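Local structure of chitin oligosaccharide binding protein NagB2 (7EHU) at residues L47-K52 and L342-E347; V54-A59 and I336-T341; A231-F236 and K416-M421. The protein binds chitin oligosaccharides, N,N'-diacetylchitobiose and N,N',N''-triacetylchitotriose, and probably hands them on for uptake as an extracellular solute-binding protein. All coordinates share one frame; numbering follows the deposited sequence.

Interactions 1 and 2 are neighbours, their centres about 9 Å apart, and together they dock helix 44-60 against two helices that follow each other in the chain, 326-339 and 342-352. They touch directly: I344 CG2 lies 3.5 Å from F339 O, and L50 CD1 packs 4.0 Å from F339 CE1. Interaction 3, between helices 230-244 and 414-430, lies on the opposite side of the chain's centre, its own centre about 42 Å from that of interaction 1 and about 46 Å from that of interaction 2. A bound N-acetylglucosamine unit lies about 9 Å from the L49 side chain, and one lies about 14 Å from that of F236.

Interaction 1 of 3, residues L47-K52 and L342-E347; sequences LALLEK and LEIQGE
L49 reaches across to helix 342-352 with both of its methyl groups: CD2 meets I344, and CD1 lies between E347 and the tip of I344. CD2 lies 3.8 Å from I344 CG2, an apolar contact, while CD1 rests 3.6 Å from E347 CD, the carboxylate carbon. The side chains of L49 and I344 slide past one another in opposite directions. One turn further along helix 44-60, K52 closes the exposed margin with a salt bridge: its NZ donates to E347 OE1 at 2.8 Å, on its syn lone pair, the one on the side of the other carboxylate oxygen. The lysine and glutamate chains approach from opposite directions. E347 is extended beyond CG, whereas K52 bends at chi3 (83°), which turns its ammonium group toward the carboxylate. The glutamate therefore serves both neighbours, its carboxylate group lying against the leucine methyl and taking the lysine bond.

Behind this layer, R354 touches L49 from a loop, and L50, on another side of the helix, packs on L34 and H36 of strand 30-36. The two segments run nearly antiparallel (163°), with their axes 11.3 Å apart. Such packing, a helix following the first strand in the parallel part of a mixed sheet and covered by a helix from late in the chain, is consistent with an alpha/beta lobe of a periplasmic-binding-protein fold.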
ATOM      1  N   LEU A  47      15.932  -1.141   4.705  1.00 10.75           N
ATOM      2  CA  LEU A  47      17.116  -0.869   3.900  1.00 10.76           C
ATOM      3  C   LEU A  47      18.301  -1.723   4.340  1.00 10.75           C
ATOM      4  O   LEU A  47      19.023  -2.269   3.500  1.00 10.86           O
ATOM      5  CB  LEU A  47      17.440   0.629   3.930  1.00 11.75           C
ATOM      6  CG  LEU A  47      18.704   1.080   3.186  1.00 13.38           C
ATOM      7  CD1 LEU A  47      18.688   0.581   1.741  1.00 13.45           C
ATOM      8  CD2 LEU A  47      18.847   2.588   3.251  1.00 14.81           C
ATOM      9  N   ALA A  48      18.518  -1.860   5.645  1.00 11.15           N
ATOM     10  CA  ALA A  48      19.661  -2.642   6.107  1.00 12.05           C
ATOM     11  C   ALA A  48      19.522  -4.102   5.691  1.00 11.64           C
ATOM     12  O   ALA A  48      20.506  -4.753   5.328  1.00 12.09           O
ATOM     13  CB  ALA A  48      19.794  -2.514   7.627  1.00 13.47           C
ATOM     14  N   LEU A  49      18.300  -4.628   5.708  1.00 11.56           N
ATOM     15  CA  LEU A  49      18.093  -6.010   5.273  1.00 11.87           C
ATOM     16  C   LEU A  49      18.383  -6.157   3.784  1.00 11.06           C
ATOM     17  O   LEU A  49      19.032  -7.123   3.356  1.00 11.46           O
ATOM     18  CB  LEU A  49      16.658  -6.417   5.583  1.00 13.28           C
ATOM     19  CG  LEU A  49      16.264  -7.866   5.358  1.00 14.85           C
ATOM     20  CD1 LEU A  49      17.159  -8.802   6.150  1.00 17.00           C
ATOM     21  CD2 LEU A  49      14.821  -8.081   5.734  1.00 14.92           C
ATOM     22  N   LEU A  50      17.930  -5.189   2.984  1.00 10.72           N
ATOM     23  CA  LEU A  50      18.230  -5.189   1.559  1.00 10.61           C
ATOM     24  C   LEU A  50      19.737  -5.147   1.320  1.00 10.38           C
ATOM     25  O   LEU A  50      20.257  -5.874   0.468  1.00 10.91           O
ATOM     26  CB  LEU A  50      17.535  -4.000   0.894  1.00 10.69           C
ATOM     27  CG  LEU A  50      17.745  -3.849  -0.615  1.00 11.94           C
ATOM     28  CD1 LEU A  50      17.127  -5.020  -1.393  1.00 12.36           C
ATOM     29  CD2 LEU A  50      17.150  -2.521  -1.080  1.00 12.04           C
ATOM     30  N   GLU A  51      20.442  -4.270   2.041  1.00 10.96           N
ATOM     31  CA  GLU A  51      21.891  -4.154   1.908  1.00 11.42           C
ATOM     32  C   GLU A  51      22.580  -5.462   2.279  1.00 11.49           C
ATOM     33  O   GLU A  51      23.555  -5.856   1.630  1.00 12.49           O
ATOM     34  CB  GLU A  51      22.414  -3.000   2.771  1.00 13.52           C
ATOM     35  CG  GLU A  51      22.065  -1.618   2.213  1.00 15.93           C
ATOM     36  CD  GLU A  51      22.335  -0.476   3.185  1.00 19.85           C
ATOM     37  OE1 GLU A  51      22.617  -0.741   4.373  1.00 22.53           O
ATOM     38  OE2 GLU A  51      22.234   0.690   2.757  1.00 21.59           O
ATOM     39  N   LYS A  52      22.089  -6.142   3.323  1.00 12.52           N
ATOM     40  CA  LYS A  52      22.656  -7.432   3.704  1.00 13.86           C
ATOM     41  C   LYS A  52      22.514  -8.443   2.573  1.00 12.24           C
ATOM     42  O   LYS A  52      23.472  -9.156   2.242  1.00 13.42           O
ATOM     43  CB  LYS A  52      21.969  -7.944   4.972  1.00 15.35           C
ATOM     44  CG  LYS A  52      22.548  -9.244   5.480  1.00 18.61           C
ATOM     45  CD  LYS A  52      22.114  -9.585   6.893  1.00 22.36           C
ATOM     46  CE  LYS A  52      20.760 -10.250   6.955  1.00 25.36           C
ATOM     47  NZ  LYS A  52      20.565 -10.933   8.286  1.00 26.78           N
ATOM     48  N   LEU A 342      12.836 -17.717   3.170  1.00 10.85           N
ATOM     49  CA  LEU A 342      12.061 -17.586   4.400  1.00 11.48           C
ATOM     50  C   LEU A 342      12.885 -16.984   5.530  1.00 11.44           C
ATOM     51  O   LEU A 342      12.338 -16.423   6.467  1.00 12.48           O
ATOM     52  CB  LEU A 342      11.498 -18.944   4.839  1.00 11.65           C
ATOM     53  CG  LEU A 342      10.465 -19.563   3.900  1.00 11.70           C
ATOM     54  CD1 LEU A 342       9.721 -20.706   4.583  1.00 12.11           C
ATOM     55  CD2 LEU A 342       9.481 -18.542   3.387  1.00 13.05           C
ATOM     56  N   GLU A 343      14.181 -17.096   5.472  1.00 12.81           N
ATOM     57  CA  GLU A 343      15.033 -16.503   6.466  1.00 15.26           C
ATOM     58  C   GLU A 343      15.019 -14.979   6.416  1.00 14.75           C
ATOM     59  O   GLU A 343      14.848 -14.308   7.450  1.00 15.84           O
ATOM     60  CB  GLU A 343      16.184 -17.522   6.617  1.00 21.31           C
ATOM     61  CG  GLU A 343      17.284 -17.186   7.591  1.00 24.16           C
ATOM     62  CD  GLU A 343      18.325 -18.294   7.709  1.00 25.73           C
ATOM     63  OE1 GLU A 343      18.599 -19.324   7.238  1.00 25.52           O
ATOM     64  OE2 GLU A 343      19.285 -17.616   7.110  1.00 26.56           O
ATOM     65  N   ILE A 344      14.942 -14.429   5.219  1.00 13.32           N
ATOM     66  CA  ILE A 344      14.817 -12.983   5.065  1.00 13.15           C
ATOM     67  C   ILE A 344      13.401 -12.533   5.431  1.00 12.01           C
ATOM     68  O   ILE A 344      13.203 -11.548   6.151  1.00 13.71           O
ATOM     69  CB  ILE A 344      15.192 -12.582   3.625  1.00 13.52           C
ATOM     70  CG1 ILE A 344      16.677 -12.878   3.331  1.00 14.62           C
ATOM     71  CG2 ILE A 344      14.865 -11.108   3.364  1.00 13.80           C
ATOM     72  CD1 ILE A 344      17.667 -12.165   4.221  1.00 15.54           C
ATOM     73  N   GLN A 345      12.391 -13.260   4.937  1.00 10.14           N
ATOM     74  CA  GLN A 345      11.009 -12.925   5.250  1.00 10.37           C
ATOM     75  C   GLN A 345      10.753 -13.017   6.749  1.00 11.07           C
ATOM     76  O   GLN A 345       9.995 -12.215   7.309  1.00 11.94           O
ATOM     77  CB  GLN A 345      10.078 -13.876   4.500  1.00  9.78           C
ATOM     78  CG  GLN A 345      10.149 -13.757   2.995  1.00 10.49           C
ATOM     79  CD  GLN A 345       8.984 -13.003   2.402  1.00  9.49           C
ATOM     80  OE1 GLN A 345       7.836 -13.214   2.787  1.00  9.96           O
ATOM     81  NE2 GLN A 345       9.268 -12.106   1.467  1.00 11.12           N
ATOM     82  N   GLY A 346      11.359 -14.002   7.409  1.00 11.74           N
ATOM     83  CA  GLY A 346      11.169 -14.164   8.836  1.00 13.20           C
ATOM     84  C   GLY A 346      11.849 -13.080   9.647  1.00 14.55           C
ATOM     85  O   GLY A 346      11.338 -12.661  10.692  1.00 15.85           O
ATOM     86  N   GLU A 347      13.027 -12.632   9.198  1.00 14.60           N
ATOM     87  CA  GLU A 347      13.695 -11.522   9.874  1.00 15.58           C
ATOM     88  C   GLU A 347      12.876 -10.242   9.714  1.00 15.94           C
ATOM     89  O   GLU A 347      12.737  -9.457  10.662  1.00 17.91           O
ATOM     90  CB  GLU A 347      15.113 -11.333   9.320  1.00 18.41           C
ATOM     91  CG  GLU A 347      15.803 -10.057   9.785  1.00 21.07           C
ATOM     92  CD  GLU A 347      17.321 -10.021   9.511  1.00 22.95           C
ATOM     93  OE1 GLU A 347      17.882 -11.017   9.006  1.00 23.68           O
ATOM     94  OE2 GLU A 347      17.963  -8.995   9.833  1.00 24.84           O
TER

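Interaction 2 of 3, residues V54-A59 and I336-T341; sequences VKKTEA and IKNFYT
N338 OD1 is approached by two ammonium groups, one from each segment. K337 NZ, from the adjacent residue, gives the shorter bond at 2.8 Å and comes in tilted 27° from the carbonyl plane; K56 NZ adds a weak one at 3.4 Å from across the contact. The other arm of the same amide points into helix 44-60: N338 ND2 donates to T57 OG1 over 3.1 Å, nearly straight at 172° and with the hydroxyl oxygen in the amide plane. Both ends of the carboxamide thus take part, and the bonds should hold its rotation.

K56 is extended, with CG anti to the backbone N (chi1 -176°), a shape that carries its end obliquely across the amide, CE 3.5 Å from N338 OD1. The ammonium group also reaches the backbone of N338 through a water, donating to it at 2.8 Å, and the water in turn donates to N338 O at 2.7 Å.

T57 OG1 sits beside its own backbone N, where it also bonds to V53 O one turn earlier in helix 44-60, while F66 of strand 64-70 packs against the threonine side chain. N338 ND2 has a further acceptor in E60 OE2, the same oxygen that pairs with K337 NZ in a salt bridge.

K56 NZ and K337 NZ are only 5.0 Å apart, a closeness probably eased by the amide oxygen between them and by the carboxylate of E60. F339 supplies apolar packing nearby, on L50 and V53. Between residues 54-59 and 336-341 themselves, however, the buried amide has partners at both its oxygen and its nitrogen, and the joint rests mainly on polar, directional bonds.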
ATOM      1  N   VAL A  54      22.157  -7.762  -0.629  1.00 11.36           N
ATOM      2  CA  VAL A  54      23.011  -7.309  -1.725  1.00 11.14           C
ATOM      3  C   VAL A  54      24.465  -7.696  -1.485  1.00 12.30           C
ATOM      4  O   VAL A  54      25.152  -8.180  -2.401  1.00 12.76           O
ATOM      5  CB  VAL A  54      22.840  -5.790  -1.919  1.00 12.72           C
ATOM      6  CG1 VAL A  54      23.970  -5.214  -2.776  1.00 14.02           C
ATOM      7  CG2 VAL A  54      21.472  -5.503  -2.556  1.00 12.96           C
ATOM      8  N   LYS A  55      24.962  -7.483  -0.260  1.00 13.39           N
ATOM      9  CA  LYS A  55      26.339  -7.851   0.069  1.00 15.18           C
ATOM     10  C   LYS A  55      26.552  -9.354  -0.107  1.00 15.05           C
ATOM     11  O   LYS A  55      27.584  -9.787  -0.645  1.00 15.94           O
ATOM     12  CB  LYS A  55      26.653  -7.385   1.496  1.00 19.66           C
ATOM     13  CG  LYS A  55      28.084  -7.613   1.986  1.00 26.05           C
ATOM     14  CD  LYS A  55      28.266  -7.158   3.441  1.00 31.44           C
ATOM     15  CE  LYS A  55      29.071  -8.163   4.285  1.00 34.12           C
ATOM     16  NZ  LYS A  55      28.988  -7.878   5.754  1.00 35.04           N
ATOM     17  N   LYS A  56      25.581 -10.171   0.316  1.00 15.18           N
ATOM     18  CA  LYS A  56      25.691 -11.616   0.115  1.00 14.94           C
ATOM     19  C   LYS A  56      25.727 -11.965  -1.363  1.00 14.53           C
ATOM     20  O   LYS A  56      26.484 -12.839  -1.785  1.00 16.01           O
ATOM     21  CB  LYS A  56      24.509 -12.316   0.785  1.00 15.86           C
ATOM     22  CG  LYS A  56      24.559 -13.832   0.717  1.00 17.68           C
ATOM     23  CD  LYS A  56      23.317 -14.439   1.363  1.00 20.31           C
ATOM     24  CE  LYS A  56      23.237 -15.951   1.137  1.00 23.93           C
ATOM     25  NZ  LYS A  56      21.893 -16.506   1.474  1.00 26.81           N
ATOM     26  N   THR A  57      24.887 -11.310  -2.155  1.00 13.95           N
ATOM     27  CA  THR A  57      24.841 -11.578  -3.585  1.00 13.99           C
ATOM     28  C   THR A  57      26.141 -11.186  -4.270  1.00 14.30           C
ATOM     29  O   THR A  57      26.627 -11.912  -5.143  1.00 15.00           O
ATOM     30  CB  THR A  57      23.629 -10.854  -4.173  1.00 13.74           C
ATOM     31  OG1 THR A  57      22.447 -11.246  -3.446  1.00 13.52           O
ATOM     32  CG2 THR A  57      23.442 -11.164  -5.647  1.00 13.95           C
ATOM     33  N   GLU A  58      26.709 -10.038  -3.895  1.00 14.39           N
ATOM     34  CA  GLU A  58      27.993  -9.619  -4.449  1.00 15.18           C
ATOM     35  C   GLU A  58      29.102 -10.620  -4.126  1.00 16.19           C
ATOM     36  O   GLU A  58      30.008 -10.843  -4.941  1.00 17.51           O
ATOM     37  CB  GLU A  58      28.338  -8.219  -3.932  1.00 14.75           C
ATOM     38  CG  GLU A  58      27.455  -7.140  -4.576  1.00 14.30           C
ATOM     39  CD  GLU A  58      27.643  -5.750  -4.001  1.00 15.80           C
ATOM     40  OE1 GLU A  58      28.253  -5.606  -2.925  1.00 18.30           O
ATOM     41  OE2 GLU A  58      27.189  -4.787  -4.651  1.00 15.73           O
ATOM     42  N   ALA A  59      29.072 -11.211  -2.931  1.00 17.23           N
ATOM     43  CA  ALA A  59      30.079 -12.215  -2.591  1.00 18.09           C
ATOM     44  C   ALA A  59      29.904 -13.476  -3.430  1.00 19.01           C
ATOM     45  O   ALA A  59      30.882 -14.151  -3.768  1.00 20.75           O
ATOM     46  CB  ALA A  59      29.979 -12.552  -1.098  1.00 19.35           C
ATOM     47  N   ILE A 336      17.468 -12.627  -6.585  1.00  9.54           N
ATOM     48  CA  ILE A 336      16.163 -13.226  -6.298  1.00 10.02           C
ATOM     49  C   ILE A 336      16.327 -14.375  -5.305  1.00  9.84           C
ATOM     50  O   ILE A 336      15.587 -14.489  -4.319  1.00 10.21           O
ATOM     51  CB  ILE A 336      15.456 -13.661  -7.597  1.00  9.51           C
ATOM     52  CG1 ILE A 336      15.095 -12.443  -8.455  1.00 10.20           C
ATOM     53  CG2 ILE A 336      14.217 -14.518  -7.312  1.00 10.02           C
ATOM     54  CD1 ILE A 336      14.733 -12.791  -9.861  1.00 10.93           C
ATOM     55  N   LYS A 337      17.323 -15.228  -5.555  1.00 11.05           N
ATOM     56  CA  LYS A 337      17.598 -16.365  -4.688  1.00 11.13           C
ATOM     57  C   LYS A 337      17.851 -15.932  -3.254  1.00 11.34           C
ATOM     58  O   LYS A 337      17.431 -16.612  -2.301  1.00 12.10           O
ATOM     59  CB  LYS A 337      18.811 -17.122  -5.230  1.00 13.08           C
ATOM     60  CG  LYS A 337      19.265 -18.288  -4.356  1.00 15.52           C
ATOM     61  CD  LYS A 337      20.610 -18.885  -4.782  1.00 17.80           C
ATOM     62  CE  LYS A 337      21.739 -17.918  -4.610  1.00 21.38           C
ATOM     63  NZ  LYS A 337      22.424 -18.071  -3.281  1.00 23.29           N
ATOM     64  N   ASN A 338      18.568 -14.821  -3.082  1.00 10.98           N
ATOM     65  CA  ASN A 338      18.987 -14.395  -1.760  1.00 11.84           C
ATOM     66  C   ASN A 338      17.992 -13.486  -1.073  1.00 10.48           C
ATOM     67  O   ASN A 338      18.005 -13.411   0.158  1.00 11.22           O
ATOM     68  CB  ASN A 338      20.356 -13.731  -1.841  1.00 11.92           C
ATOM     69  CG  ASN A 338      21.460 -14.733  -2.147  1.00 14.35           C
ATOM     70  OD1 ASN A 338      21.348 -15.909  -1.800  1.00 16.53           O
ATOM     71  ND2 ASN A 338      22.537 -14.276  -2.771  1.00 14.34           N
ATOM     72  N   PHE A 339      17.123 -12.812  -1.815  1.00  9.75           N
ATOM     73  CA  PHE A 339      16.121 -11.958  -1.198  1.00  9.15           C
ATOM     74  C   PHE A 339      14.862 -12.732  -0.824  1.00  8.99           C
ATOM     75  O   PHE A 339      14.310 -12.532   0.266  1.00  9.11           O
ATOM     76  CB  PHE A 339      15.747 -10.809  -2.140  1.00 10.18           C
ATOM     77  CG  PHE A 339      14.886  -9.763  -1.492  1.00  9.57           C
ATOM     78  CD1 PHE A 339      15.429  -8.850  -0.619  1.00 10.94           C
ATOM     79  CD2 PHE A 339      13.532  -9.697  -1.752  1.00  9.99           C
ATOM     80  CE1 PHE A 339      14.642  -7.893  -0.009  1.00 10.37           C
ATOM     81  CE2 PHE A 339      12.734  -8.736  -1.143  1.00 10.02           C
ATOM     82  CZ  PHE A 339      13.293  -7.829  -0.278  1.00 10.42           C
ATOM     83  N   TYR A 340      14.391 -13.598  -1.722  1.00  8.96           N
ATOM     84  CA  TYR A 340      13.123 -14.317  -1.547  1.00  8.21           C
ATOM     85  C   TYR A 340      13.415 -15.661  -0.894  1.00  8.93           C
ATOM     86  O   TYR A 340      13.435 -16.709  -1.529  1.00  9.70           O
ATOM     87  CB  TYR A 340      12.396 -14.436  -2.885  1.00  9.44           C
ATOM     88  CG  TYR A 340      11.959 -13.094  -3.406  1.00  8.76           C
ATOM     89  CD1 TYR A 340      10.806 -12.485  -2.928  1.00  9.31           C
ATOM     90  CD2 TYR A 340      12.703 -12.410  -4.356  1.00  9.02           C
ATOM     91  CE1 TYR A 340      10.401 -11.253  -3.389  1.00  8.73           C
ATOM     92  CE2 TYR A 340      12.309 -11.179  -4.827  1.00  9.36           C
ATOM     93  CZ  TYR A 340      11.173 -10.596  -4.336  1.00  9.38           C
ATOM     94  OH  TYR A 340      10.786  -9.374  -4.815  1.00  9.82           O
ATOM     95  N   THR A 341      13.676 -15.609   0.406  1.00  9.77           N
ATOM     96  CA  THR A 341      13.909 -16.812   1.197  0.54 10.95           C
ATOM     97  C   THR A 341      13.236 -16.614   2.546  1.00 10.69           C
ATOM     98  O   THR A 341      13.046 -15.483   3.003  1.00 10.74           O
ATOM     99  CB  THR A 341      15.429 -17.093   1.198  0.54 14.62           C
ATOM    100  OG1 THR A 341      15.710 -18.336   1.839  0.54 14.46           O
ATOM    101  CG2 THR A 341      16.203 -15.961   1.872  0.54 16.15           C
TER
HETATM  102  O   HOH W   1      19.847 -14.610   1.800  1.00 20.03           O

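Interaction 3 of 3, residues A231-F236 and K416-M421; sequences AVLDGF and KLVEKM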
ATOM      1  N   ALA A 231     -23.823   4.999  -5.753  1.00 17.74           N
ATOM      2  CA  ALA A 231     -23.200   4.364  -4.596  1.00 18.02           C
ATOM      3  C   ALA A 231     -21.727   4.734  -4.485  1.00 16.82           C
ATOM      4  O   ALA A 231     -21.190   4.772  -3.372  1.00 17.38           O
ATOM      5  CB  ALA A 231     -23.354   2.844  -4.671  1.00 19.00           C
ATOM      6  N   VAL A 232     -21.053   5.004  -5.612  1.00 15.69           N
ATOM      7  CA  VAL A 232     -19.669   5.481  -5.549  1.00 14.89           C
ATOM      8  C   VAL A 232     -19.648   6.915  -5.026  1.00 15.30           C
ATOM      9  O   VAL A 232     -18.870   7.259  -4.123  1.00 15.16           O
ATOM     10  CB  VAL A 232     -18.979   5.363  -6.923  1.00 15.53           C
ATOM     11  CG1 VAL A 232     -17.573   5.978  -6.874  1.00 15.19           C
ATOM     12  CG2 VAL A 232     -18.907   3.905  -7.374  1.00 16.46           C
ATOM     13  N   LEU A 233     -20.515   7.770  -5.587  1.00 15.84           N
ATOM     14  CA  LEU A 233     -20.644   9.140  -5.106  1.00 16.76           C
ATOM     15  C   LEU A 233     -20.906   9.171  -3.606  1.00 17.32           C
ATOM     16  O   LEU A 233     -20.343  10.009  -2.892  1.00 17.00           O
ATOM     17  CB  LEU A 233     -21.760   9.855  -5.879  1.00 17.17           C
ATOM     18  CG  LEU A 233     -22.174  11.219  -5.337  1.00 18.10           C
ATOM     19  CD1 LEU A 233     -21.022  12.216  -5.393  1.00 19.16           C
ATOM     20  CD2 LEU A 233     -23.386  11.745  -6.095  1.00 19.11           C
ATOM     21  N   ASP A 234     -21.711   8.226  -3.100  1.00 18.01           N
ATOM     22  CA  ASP A 234     -22.005   8.174  -1.670  1.00 18.30           C
ATOM     23  C   ASP A 234     -20.716   8.080  -0.851  1.00 16.72           C
ATOM     24  O   ASP A 234     -20.576   8.754   0.176  1.00 17.01           O
ATOM     25  CB  ASP A 234     -22.937   6.991  -1.377  1.00 21.00           C
ATOM     26  CG  ASP A 234     -23.318   6.880   0.094  1.00 24.97           C
ATOM     27  OD1 ASP A 234     -23.693   5.782   0.535  1.00 26.77           O
ATOM     28  OD2 ASP A 234     -23.313   7.907   0.796  1.00 28.23           O
ATOM     29  N   GLY A 235     -19.752   7.275  -1.307  1.00 16.26           N
ATOM     30  CA  GLY A 235     -18.487   7.170  -0.593  1.00 15.94           C
ATOM     31  C   GLY A 235     -17.751   8.495  -0.505  1.00 14.88           C
ATOM     32  O   GLY A 235     -17.172   8.827   0.535  1.00 14.92           O
ATOM     33  N   PHE A 236     -17.764   9.272  -1.590  1.00 15.21           N
ATOM     34  CA  PHE A 236     -17.091  10.564  -1.581  1.00 15.17           C
ATOM     35  C   PHE A 236     -17.862  11.580  -0.769  1.00 15.54           C
ATOM     36  O   PHE A 236     -17.250  12.448  -0.140  1.00 15.92           O
ATOM     37  CB  PHE A 236     -16.835  11.037  -3.003  1.00 15.11           C
ATOM     38  CG  PHE A 236     -15.769  10.246  -3.686  1.00 13.97           C
ATOM     39  CD1 PHE A 236     -14.435  10.429  -3.363  1.00 13.75           C
ATOM     40  CD2 PHE A 236     -16.093   9.265  -4.599  1.00 14.60           C
ATOM     41  CE1 PHE A 236     -13.440   9.671  -3.972  1.00 14.47           C
ATOM     42  CE2 PHE A 236     -15.099   8.515  -5.204  1.00 14.68           C
ATOM     43  CZ  PHE A 236     -13.771   8.717  -4.885  1.00 14.93           C
ATOM     44  N   LYS A 416     -18.921  17.038  -8.426  1.00 20.68           N
ATOM     45  CA  LYS A 416     -17.981  17.450  -9.461  1.00 20.80           C
ATOM     46  C   LYS A 416     -16.770  16.524  -9.487  1.00 19.12           C
ATOM     47  O   LYS A 416     -16.198  16.281 -10.560  1.00 19.48           O
ATOM     48  CB  LYS A 416     -17.578  18.911  -9.231  1.00 23.73           C
ATOM     49  CG  LYS A 416     -18.716  19.924  -9.371  1.00 27.34           C
ATOM     50  CD  LYS A 416     -19.255  20.010 -10.775  1.00 31.30           C
ATOM     51  CE  LYS A 416     -19.624  21.449 -11.117  1.00 34.31           C
ATOM     52  NZ  LYS A 416     -20.787  21.500 -12.036  1.00 36.09           N
ATOM     53  N   LEU A 417     -16.380  15.977  -8.333  1.00 17.65           N
ATOM     54  CA  LEU A 417     -15.289  15.010  -8.319  1.00 16.45           C
ATOM     55  C   LEU A 417     -15.620  13.798  -9.186  1.00 15.74           C
ATOM     56  O   LEU A 417     -14.813  13.388 -10.027  1.00 15.90           O
ATOM     57  CB  LEU A 417     -14.978  14.579  -6.883  1.00 16.60           C
ATOM     58  CG  LEU A 417     -13.841  13.551  -6.739  1.00 16.60           C
ATOM     59  CD1 LEU A 417     -13.046  13.791  -5.463  1.00 16.47           C
ATOM     60  CD2 LEU A 417     -14.351  12.135  -6.796  1.00 15.89           C
ATOM     61  N   VAL A 418     -16.797  13.195  -8.988  1.00 16.27           N
ATOM     62  CA  VAL A 418     -17.072  11.972  -9.735  1.00 16.36           C
ATOM     63  C   VAL A 418     -17.234  12.283 -11.224  1.00 16.70           C
ATOM     64  O   VAL A 418     -16.891  11.454 -12.073  1.00 16.29           O
ATOM     65  CB  VAL A 418     -18.252  11.161  -9.157  1.00 17.02           C
ATOM     66  CG1 VAL A 418     -17.921  10.614  -7.743  1.00 16.66           C
ATOM     67  CG2 VAL A 418     -19.555  11.978  -9.136  1.00 18.62           C
ATOM     68  N   GLU A 419     -17.744  13.474 -11.566  1.00 18.23           N
ATOM     69  CA  GLU A 419     -17.841  13.878 -12.969  1.00 19.85           C
ATOM     70  C   GLU A 419     -16.453  13.976 -13.600  1.00 18.24           C
ATOM     71  O   GLU A 419     -16.215  13.468 -14.708  1.00 19.06           O
ATOM     72  CB  GLU A 419     -18.598  15.218 -13.069  1.00 22.80           C
ATOM     73  CG  GLU A 419     -18.686  15.831 -14.464  1.00 27.14           C
ATOM     74  CD  GLU A 419     -19.220  17.273 -14.482  1.00 31.51           C
ATOM     75  OE1 GLU A 419     -18.661  18.163 -13.803  1.00 32.43           O
ATOM     76  OE2 GLU A 419     -20.209  17.518 -15.196  1.00 34.55           O
ATOM     77  N   LYS A 420     -15.523  14.632 -12.900  1.00 18.22           N
ATOM     78  CA  LYS A 420     -14.149  14.753 -13.379  1.00 18.68           C
ATOM     79  C   LYS A 420     -13.497  13.381 -13.510  1.00 17.55           C
ATOM     80  O   LYS A 420     -12.804  13.101 -14.495  1.00 18.42           O
ATOM     81  CB  LYS A 420     -13.380  15.653 -12.406  1.00 20.62           C
ATOM     82  CG  LYS A 420     -11.908  15.925 -12.703  1.00 23.99           C
ATOM     83  CD  LYS A 420     -11.309  16.789 -11.579  1.00 26.19           C
ATOM     84  CE  LYS A 420      -9.789  16.896 -11.642  1.00 27.86           C
ATOM     85  NZ  LYS A 420      -9.166  17.315 -10.323  1.00 29.15           N
ATOM     86  N   MET A 421     -13.742  12.500 -12.546  1.00 16.21           N
ATOM     87  CA  MET A 421     -13.156  11.164 -12.584  1.00 14.62           C
ATOM     88  C   MET A 421     -13.689  10.356 -13.746  1.00 14.61           C
ATOM     89  O   MET A 421     -12.928   9.659 -14.419  1.00 14.67           O
ATOM     90  CB  MET A 421     -13.418  10.452 -11.268  1.00 14.24           C
ATOM     91  CG  MET A 421     -12.595  10.909 -10.096  1.00 14.00           C
ATOM     92  SD  MET A 421     -10.799  10.997 -10.436  1.00 14.14           S
ATOM     93  CE  MET A 421     -10.431   9.416 -10.974  1.00 15.21           C
TER
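Helices 230-244 and 414-430 meet at a steep angle, the directions of the two segments differing by 126° with their axes 10.1 Å apart, and the backbones come nearest at L233 and V418, whose CA atoms are 6.5 Å from each other. The contact is apolar throughout, with no hydrogen bond across it. Its clearest feature is a CH-pi interaction: L417 CD2 stands over one face of the F236 ring, 3.7 Å from the centroid and just 5° off the ring normal. The methyl is almost centred, and all six ring carbons lie at similar distances from it. L417 reaches this position with CG anti to its backbone N (chi1 180°), crossing the phenylalanine side chain at about a right angle.

V418 fills the neighbouring ground with both of its methyls. CG1 approaches the ring obliquely, 3.9 Å from F236 CD2, and also lies near the CA of L233; CG2 meets L233 CD1 at 4.0 Å. The valine is thereby set against two residues spaced three apart on helix 230-244, while, across this contact, L417 meets the ring alone. Within its own helix, F236 has V232 CG1 at the ring edge, in plane.

Further residues close in around the pair. L400 of helix 394-408 packs on F236, S403 of that helix and L412 touch L417, and T228 borders V418. Three helices, 230-244, 394-408 and 414-430, thus converge around the F236 ring. This helix packing joins the C-terminal helices to a mid-chain helix, on the opposite side of the chain's centre from helix 44-60, consistent with the second lobe of a two-lobed solute-binding protein.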